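Local atomic coordinates of DNA repair protein RECN (PDB entry 4ABY), a protein that binds and hydrolyses ATP through its SMC-like head domain and may take part in recombinational repair of damaged DNA. Residues Ala332-Ala344 with Thr353-His365. Sequence-based numbering, arbitrary orientation.
Sequences AAIAVAEQLSRLA and THLAQIAARAHHH
A337 and I358 bring the two backbones together, their CA atoms 4.6 Å apart, where the 332-343 part of helix 330-343 packs against the short helix 356-359 and the type I turn A359-A362; the CA atoms of I334 and Q357 are 5.8 Å apart. The close approach is consistent with the small side chain of A337, whose CB lies 3.6 Å from the backbone O of Q357. I358 enters as a knob among A333, V336, A337 and L340, with its CG2 branch 3.9 Å from CD1 of L340. Beside it, CD1 of L355 rests on CB of A333, and the side chains of Q357 and I334 cross obliquely, CG against CG1. R361 bends at chi2 (-66°) and chi3, laying its CG on A337 CB and turning its guanidinium to E338. NH2 of R361 gives OE1 of E338 a 2.6 Å salt-bridge bond, in the guanidinium plane but from above the carboxylate plane; NH1 of R361 adds a weak second bond. A leucine in place of R361 would probably cost the E338 carboxylate its charged mate and the turn its guanidinium bonds to the helix. CE1 of H363 meets A344 CB, while its ND1 bonds to F62 N. In this P-loop ATPase head, strand 348-352 links the segments, F62 of strand 62-67 touches L340 and I358, helix 298-312 packs on V336 and L340, and helix 387-398 covers A356 and A359.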
ATOM      1  N   ALA A 332      -5.243  20.381  -3.490  1.00 26.06           N
ATOM      2  CA  ALA A 332      -4.469  19.160  -3.281  1.00 22.82           C
ATOM      3  C   ALA A 332      -5.354  17.979  -2.889  1.00 25.67           C
ATOM      4  O   ALA A 332      -5.155  16.860  -3.359  1.00 21.56           O
ATOM      5  CB  ALA A 332      -3.413  19.395  -2.225  1.00 25.69           C
ATOM      6  N   ALA A 333      -6.330  18.246  -2.022  1.00 28.20           N
ATOM      7  CA  ALA A 333      -7.249  17.224  -1.531  1.00 24.37           C
ATOM      8  C   ALA A 333      -8.160  16.670  -2.630  1.00 24.53           C
ATOM      9  O   ALA A 333      -8.462  15.476  -2.651  1.00 25.16           O
ATOM     10  CB  ALA A 333      -8.072  17.774  -0.381  1.00 25.41           C
ATOM     11  N   ILE A 334      -8.600  17.542  -3.535  1.00 21.83           N
ATOM     12  CA  ILE A 334      -9.402  17.120  -4.681  1.00 22.89           C
ATOM     13  C   ILE A 334      -8.612  16.222  -5.632  1.00 22.32           C
ATOM     14  O   ILE A 334      -9.136  15.233  -6.142  1.00 20.04           O
ATOM     15  CB  ILE A 334      -9.944  18.331  -5.461  1.00 24.32           C
ATOM     16  CG1 ILE A 334     -11.111  18.969  -4.704  1.00 24.36           C
ATOM     17  CG2 ILE A 334     -10.368  17.923  -6.865  1.00 16.63           C
ATOM     18  CD1 ILE A 334     -11.684  20.189  -5.383  1.00 24.04           C
ATOM     19  N   ALA A 335      -7.352  16.577  -5.868  1.00 23.79           N
ATOM     20  CA  ALA A 335      -6.479  15.776  -6.722  1.00 22.49           C
ATOM     21  C   ALA A 335      -6.302  14.375  -6.150  1.00 25.96           C
ATOM     22  O   ALA A 335      -6.268  13.396  -6.894  1.00 26.55           O
ATOM     23  CB  ALA A 335      -5.140  16.450  -6.886  1.00 19.02           C
ATOM     24  N   VAL A 336      -6.192  14.285  -4.826  1.00 25.18           N
ATOM     25  CA  VAL A 336      -6.068  12.995  -4.158  1.00 23.40           C
ATOM     26  C   VAL A 336      -7.340  12.173  -4.338  1.00 21.23           C
ATOM     27  O   VAL A 336      -7.278  11.004  -4.709  1.00 22.41           O
ATOM     28  CB  VAL A 336      -5.733  13.145  -2.655  1.00 21.72           C
ATOM     29  CG1 VAL A 336      -5.926  11.828  -1.933  1.00 20.98           C
ATOM     30  CG2 VAL A 336      -4.311  13.633  -2.479  1.00 20.47           C
ATOM     31  N   ALA A 337      -8.491  12.788  -4.087  1.00 21.58           N
ATOM     32  CA  ALA A 337      -9.762  12.097  -4.271  1.00 21.71           C
ATOM     33  C   ALA A 337      -9.882  11.567  -5.696  1.00 25.67           C
ATOM     34  O   ALA A 337     -10.408  10.478  -5.921  1.00 27.48           O
ATOM     35  CB  ALA A 337     -10.920  13.012  -3.946  1.00 20.73           C
ATOM     36  N   GLU A 338      -9.384  12.335  -6.657  1.00 25.17           N
ATOM     37  CA  GLU A 338      -9.451  11.928  -8.052  1.00 25.03           C
ATOM     38  C   GLU A 338      -8.575  10.703  -8.324  1.00 25.90           C
ATOM     39  O   GLU A 338      -8.985   9.782  -9.027  1.00 27.81           O
ATOM     40  CB  GLU A 338      -9.070  13.091  -8.970  1.00 26.87           C
ATOM     41  CG  GLU A 338      -9.000  12.724 -10.447  1.00 35.03           C
ATOM     42  CD  GLU A 338     -10.308  12.159 -10.984  1.00 43.53           C
ATOM     43  OE1 GLU A 338     -11.385  12.623 -10.552  1.00 41.97           O
ATOM     44  OE2 GLU A 338     -10.255  11.252 -11.844  1.00 49.95           O
ATOM     45  N   GLN A 339      -7.373  10.685  -7.759  1.00 23.65           N
ATOM     46  CA  GLN A 339      -6.478   9.549  -7.937  1.00 22.79           C
ATOM     47  C   GLN A 339      -7.039   8.303  -7.270  1.00 23.78           C
ATOM     48  O   GLN A 339      -7.002   7.213  -7.840  1.00 24.50           O
ATOM     49  CB  GLN A 339      -5.083   9.861  -7.398  1.00 19.92           C
ATOM     50  CG  GLN A 339      -4.321  10.858  -8.246  1.00 20.29           C
ATOM     51  CD  GLN A 339      -4.245  10.430  -9.696  1.00 26.83           C
ATOM     52  OE1 GLN A 339      -3.703   9.373 -10.013  1.00 29.09           O
ATOM     53  NE2 GLN A 339      -4.791  11.248 -10.589  1.00 29.14           N
ATOM     54  N   LEU A 340      -7.561   8.471  -6.060  1.00 22.33           N
ATOM     55  CA  LEU A 340      -8.204   7.371  -5.356  1.00 22.97           C
ATOM     56  C   LEU A 340      -9.320   6.783  -6.207  1.00 28.23           C
ATOM     57  O   LEU A 340      -9.440   5.563  -6.340  1.00 26.96           O
ATOM     58  CB  LEU A 340      -8.759   7.844  -4.014  1.00 22.13           C
ATOM     59  CG  LEU A 340      -7.715   8.007  -2.915  1.00 19.73           C
ATOM     60  CD1 LEU A 340      -8.292   8.748  -1.723  1.00 18.21           C
ATOM     61  CD2 LEU A 340      -7.187   6.640  -2.515  1.00 16.49           C
ATOM     62  N   SER A 341     -10.130   7.660  -6.789  1.00 27.42           N
ATOM     63  CA  SER A 341     -11.240   7.223  -7.618  1.00 25.69           C
ATOM     64  C   SER A 341     -10.751   6.316  -8.745  1.00 28.35           C
ATOM     65  O   SER A 341     -11.318   5.252  -8.984  1.00 29.76           O
ATOM     66  CB  SER A 341     -11.987   8.427  -8.181  1.00 26.36           C
ATOM     67  OG  SER A 341     -13.275   8.050  -8.635  1.00 37.71           O
ATOM     68  N   ARG A 342      -9.684   6.731  -9.419  1.00 28.96           N
ATOM     69  CA  ARG A 342      -9.149   5.977 -10.549  1.00 30.87           C
ATOM     70  C   ARG A 342      -8.567   4.632 -10.148  1.00 30.76           C
ATOM     71  O   ARG A 342      -8.733   3.640 -10.853  1.00 35.32           O
ATOM     72  CB  ARG A 342      -8.081   6.786 -11.270  1.00 30.76           C
ATOM     73  CG  ARG A 342      -8.552   8.155 -11.700  1.00 41.62           C
ATOM     74  CD  ARG A 342      -7.570   8.767 -12.680  1.00 49.37           C
ATOM     75  NE  ARG A 342      -6.285   8.069 -12.660  1.00 56.52           N
ATOM     76  CZ  ARG A 342      -5.255   8.383 -13.440  1.00 61.88           C
ATOM     77  NH1 ARG A 342      -5.367   9.388 -14.298  1.00 66.04           N
ATOM     78  NH2 ARG A 342      -4.117   7.698 -13.365  1.00 45.20           N
ATOM     79  N   LEU A 343      -7.861   4.602  -9.028  1.00 26.83           N
ATOM     80  CA  LEU A 343      -7.317   3.349  -8.541  1.00 22.38           C
ATOM     81  C   LEU A 343      -8.466   2.396  -8.240  1.00 27.02           C
ATOM     82  O   LEU A 343      -8.316   1.184  -8.333  1.00 27.84           O
ATOM     83  CB  LEU A 343      -6.469   3.590  -7.299  1.00 19.57           C
ATOM     84  CG  LEU A 343      -5.904   2.360  -6.598  1.00 22.12           C
ATOM     85  CD1 LEU A 343      -5.185   1.459  -7.584  1.00 25.25           C
ATOM     86  CD2 LEU A 343      -4.983   2.782  -5.466  1.00 20.32           C
ATOM     87  N   ALA A 344      -9.622   2.962  -7.904  1.00 26.50           N
ATOM     88  CA  ALA A 344     -10.801   2.174  -7.561  1.00 28.10           C
ATOM     89  C   ALA A 344     -11.512   1.598  -8.789  1.00 31.14           C
ATOM     90  O   ALA A 344     -12.407   0.764  -8.658  1.00 32.77           O
ATOM     91  CB  ALA A 344     -11.771   3.009  -6.727  1.00 28.00           C
ATOM     92  N   THR A 353     -10.988   9.189   6.181  1.00 26.29           N
ATOM     93  CA  THR A 353     -10.804  10.587   5.815  1.00 25.66           C
ATOM     94  C   THR A 353     -11.668  11.540   6.633  1.00 26.99           C
ATOM     95  O   THR A 353     -12.719  11.152   7.147  1.00 26.42           O
ATOM     96  CB  THR A 353     -11.093  10.800   4.315  1.00 24.55           C
ATOM     97  OG1 THR A 353     -10.828  12.160   3.955  1.00 27.34           O
ATOM     98  CG2 THR A 353     -12.539  10.471   4.000  1.00 22.39           C
ATOM     99  N   HIS A 354     -11.209  12.786   6.754  1.00 27.45           N
ATOM    100  CA  HIS A 354     -11.978  13.835   7.424  1.00 28.43           C
ATOM    101  C   HIS A 354     -12.344  14.952   6.454  1.00 25.42           C
ATOM    102  O   HIS A 354     -12.973  15.935   6.832  1.00 27.91           O
ATOM    103  CB  HIS A 354     -11.215  14.400   8.626  1.00 24.37           C
ATOM    104  CG  HIS A 354      -9.843  14.897   8.293  1.00 29.03           C
ATOM    105  ND1 HIS A 354      -8.738  14.074   8.274  1.00 32.28           N
ATOM    106  CD2 HIS A 354      -9.396  16.137   7.979  1.00 26.14           C
ATOM    107  CE1 HIS A 354      -7.669  14.783   7.955  1.00 30.52           C
ATOM    108  NE2 HIS A 354      -8.041  16.037   7.770  1.00 26.34           N
ATOM    109  N   LEU A 355     -11.951  14.779   5.197  1.00 28.10           N
ATOM    110  CA  LEU A 355     -12.199  15.767   4.152  1.00 27.17           C
ATOM    111  C   LEU A 355     -13.381  15.368   3.281  1.00 27.34           C
ATOM    112  O   LEU A 355     -13.397  14.286   2.705  1.00 28.07           O
ATOM    113  CB  LEU A 355     -10.956  15.929   3.274  1.00 28.71           C
ATOM    114  CG  LEU A 355      -9.696  16.478   3.945  1.00 26.41           C
ATOM    115  CD1 LEU A 355      -8.514  16.431   2.989  1.00 21.72           C
ATOM    116  CD2 LEU A 355      -9.944  17.889   4.438  1.00 23.19           C
ATOM    117  N   ALA A 356     -14.364  16.254   3.175  1.00 31.60           N
ATOM    118  CA  ALA A 356     -15.553  15.975   2.379  1.00 29.45           C
ATOM    119  C   ALA A 356     -15.210  15.722   0.917  1.00 26.85           C
ATOM    120  O   ALA A 356     -15.903  14.971   0.236  1.00 28.01           O
ATOM    121  CB  ALA A 356     -16.553  17.106   2.501  1.00 29.07           C
ATOM    122  N   GLN A 357     -14.142  16.350   0.435  1.00 28.01           N
ATOM    123  CA  GLN A 357     -13.719  16.171  -0.948  1.00 27.73           C
ATOM    124  C   GLN A 357     -13.449  14.702  -1.243  1.00 30.37           C
ATOM    125  O   GLN A 357     -13.865  14.176  -2.278  1.00 30.87           O
ATOM    126  CB  GLN A 357     -12.468  16.995  -1.250  1.00 24.01           C
ATOM    127  CG  GLN A 357     -12.696  18.491  -1.260  1.00 28.11           C
ATOM    128  CD  GLN A 357     -12.740  19.086   0.129  1.00 34.05           C
ATOM    129  OE1 GLN A 357     -11.998  18.670   1.020  1.00 34.76           O
ATOM    130  NE2 GLN A 357     -13.605  20.074   0.319  1.00 37.75           N
ATOM    131  N   ILE A 358     -12.756  14.043  -0.325  1.00 23.15           N
ATOM    132  CA  ILE A 358     -12.402  12.648  -0.505  1.00 21.65           C
ATOM    133  C   ILE A 358     -13.604  11.727  -0.321  1.00 24.54           C
ATOM    134  O   ILE A 358     -13.831  10.828  -1.128  1.00 26.26           O
ATOM    135  CB  ILE A 358     -11.271  12.244   0.447  1.00 24.60           C
ATOM    136  CG1 ILE A 358     -10.054  13.139   0.202  1.00 26.26           C
ATOM    137  CG2 ILE A 358     -10.918  10.775   0.268  1.00 21.18           C
ATOM    138  CD1 ILE A 358      -8.881  12.840   1.098  1.00 26.95           C
ATOM    139  N   ALA A 359     -14.375  11.956   0.736  1.00 27.45           N
ATOM    140  CA  ALA A 359     -15.538  11.123   1.036  1.00 24.38           C
ATOM    141  C   ALA A 359     -16.525  11.097  -0.124  1.00 26.93           C
ATOM    142  O   ALA A 359     -17.051  10.045  -0.482  1.00 28.27           O
ATOM    143  CB  ALA A 359     -16.223  11.608   2.298  1.00 21.58           C
ATOM    144  N   ALA A 360     -16.761  12.264  -0.713  1.00 27.07           N
ATOM    145  CA  ALA A 360     -17.772  12.418  -1.756  1.00 29.76           C
ATOM    146  C   ALA A 360     -17.493  11.594  -3.015  1.00 32.69           C
ATOM    147  O   ALA A 360     -18.378  11.423  -3.853  1.00 35.92           O
ATOM    148  CB  ALA A 360     -17.934  13.883  -2.110  1.00 28.16           C
ATOM    149  N   ARG A 361     -16.271  11.089  -3.151  1.00 28.15           N
ATOM    150  CA  ARG A 361     -15.897  10.332  -4.340  1.00 26.14           C
ATOM    151  C   ARG A 361     -15.966   8.829  -4.109  1.00 28.12           C
ATOM    152  O   ARG A 361     -15.654   8.041  -5.000  1.00 30.96           O
ATOM    153  CB  ARG A 361     -14.496  10.724  -4.807  1.00 27.23           C
ATOM    154  CG  ARG A 361     -14.365  12.185  -5.177  1.00 30.54           C
ATOM    155  CD  ARG A 361     -15.199  12.511  -6.400  1.00 28.84           C
ATOM    156  NE  ARG A 361     -14.750  11.755  -7.563  1.00 29.84           N
ATOM    157  CZ  ARG A 361     -13.724  12.111  -8.333  1.00 36.94           C
ATOM    158  NH1 ARG A 361     -13.037  13.218  -8.062  1.00 34.92           N
ATOM    159  NH2 ARG A 361     -13.381  11.359  -9.372  1.00 33.75           N
ATOM    160  N   ALA A 362     -16.381   8.432  -2.912  1.00 26.37           N
ATOM    161  CA  ALA A 362     -16.415   7.019  -2.560  1.00 27.16           C
ATOM    162  C   ALA A 362     -17.549   6.287  -3.268  1.00 25.11           C
ATOM    163  O   ALA A 362     -18.600   6.868  -3.531  1.00 24.80           O
ATOM    164  CB  ALA A 362     -16.540   6.860  -1.054  1.00 26.82           C
ATOM    165  N   HIS A 363     -17.331   5.012  -3.579  1.00 23.26           N
ATOM    166  CA  HIS A 363     -18.402   4.170  -4.094  1.00 22.95           C
ATOM    167  C   HIS A 363     -19.281   3.748  -2.936  1.00 23.75           C
ATOM    168  O   HIS A 363     -20.449   3.401  -3.112  1.00 26.72           O
ATOM    169  CB  HIS A 363     -17.844   2.929  -4.776  1.00 25.39           C
ATOM    170  CG  HIS A 363     -17.057   3.224  -6.009  1.00 25.45           C
ATOM    171  ND1 HIS A 363     -15.742   3.632  -5.969  1.00 31.47           N
ATOM    172  CD2 HIS A 363     -17.396   3.167  -7.318  1.00 26.64           C
ATOM    173  CE1 HIS A 363     -15.305   3.817  -7.202  1.00 37.47           C
ATOM    174  NE2 HIS A 363     -16.287   3.540  -8.038  1.00 40.62           N
ATOM    175  N   HIS A 364     -18.701   3.776  -1.743  1.00 19.71           N
ATOM    176  CA  HIS A 364     -19.420   3.424  -0.539  1.00 19.50           C
ATOM    177  C   HIS A 364     -18.931   4.312   0.582  1.00 22.06           C
ATOM    178  O   HIS A 364     -17.733   4.402   0.834  1.00 25.11           O
ATOM    179  CB  HIS A 364     -19.202   1.951  -0.207  1.00 23.32           C
ATOM    180  CG  HIS A 364     -19.600   1.023  -1.313  1.00 27.15           C
ATOM    181  ND1 HIS A 364     -20.874   0.509  -1.430  1.00 23.97           N
ATOM    182  CD2 HIS A 364     -18.898   0.534  -2.362  1.00 24.13           C
ATOM    183  CE1 HIS A 364     -20.936  -0.264  -2.501  1.00 24.04           C
ATOM    184  NE2 HIS A 364     -19.750  -0.267  -3.082  1.00 24.07           N
ATOM    185  N   HIS A 365     -19.862   4.990   1.236  1.00 22.98           N
ATOM    186  CA  HIS A 365     -19.518   5.902   2.312  1.00 22.59           C
ATOM    187  C   HIS A 365     -19.934   5.287   3.641  1.00 25.25           C
ATOM    188  O   HIS A 365     -21.122   5.158   3.939  1.00 24.84           O
ATOM    189  CB  HIS A 365     -20.200   7.253   2.099  1.00 26.07           C
ATOM    190  CG  HIS A 365     -19.761   8.318   3.057  1.00 24.89           C
ATOM    191  ND1 HIS A 365     -19.633   9.640   2.689  1.00 21.13           N
ATOM    192  CD2 HIS A 365     -19.423   8.255   4.366  1.00 22.96           C
ATOM    193  CE1 HIS A 365     -19.235  10.345   3.734  1.00 24.09           C
ATOM    194  NE2 HIS A 365     -19.100   9.529   4.762  1.00 22.82           N
TER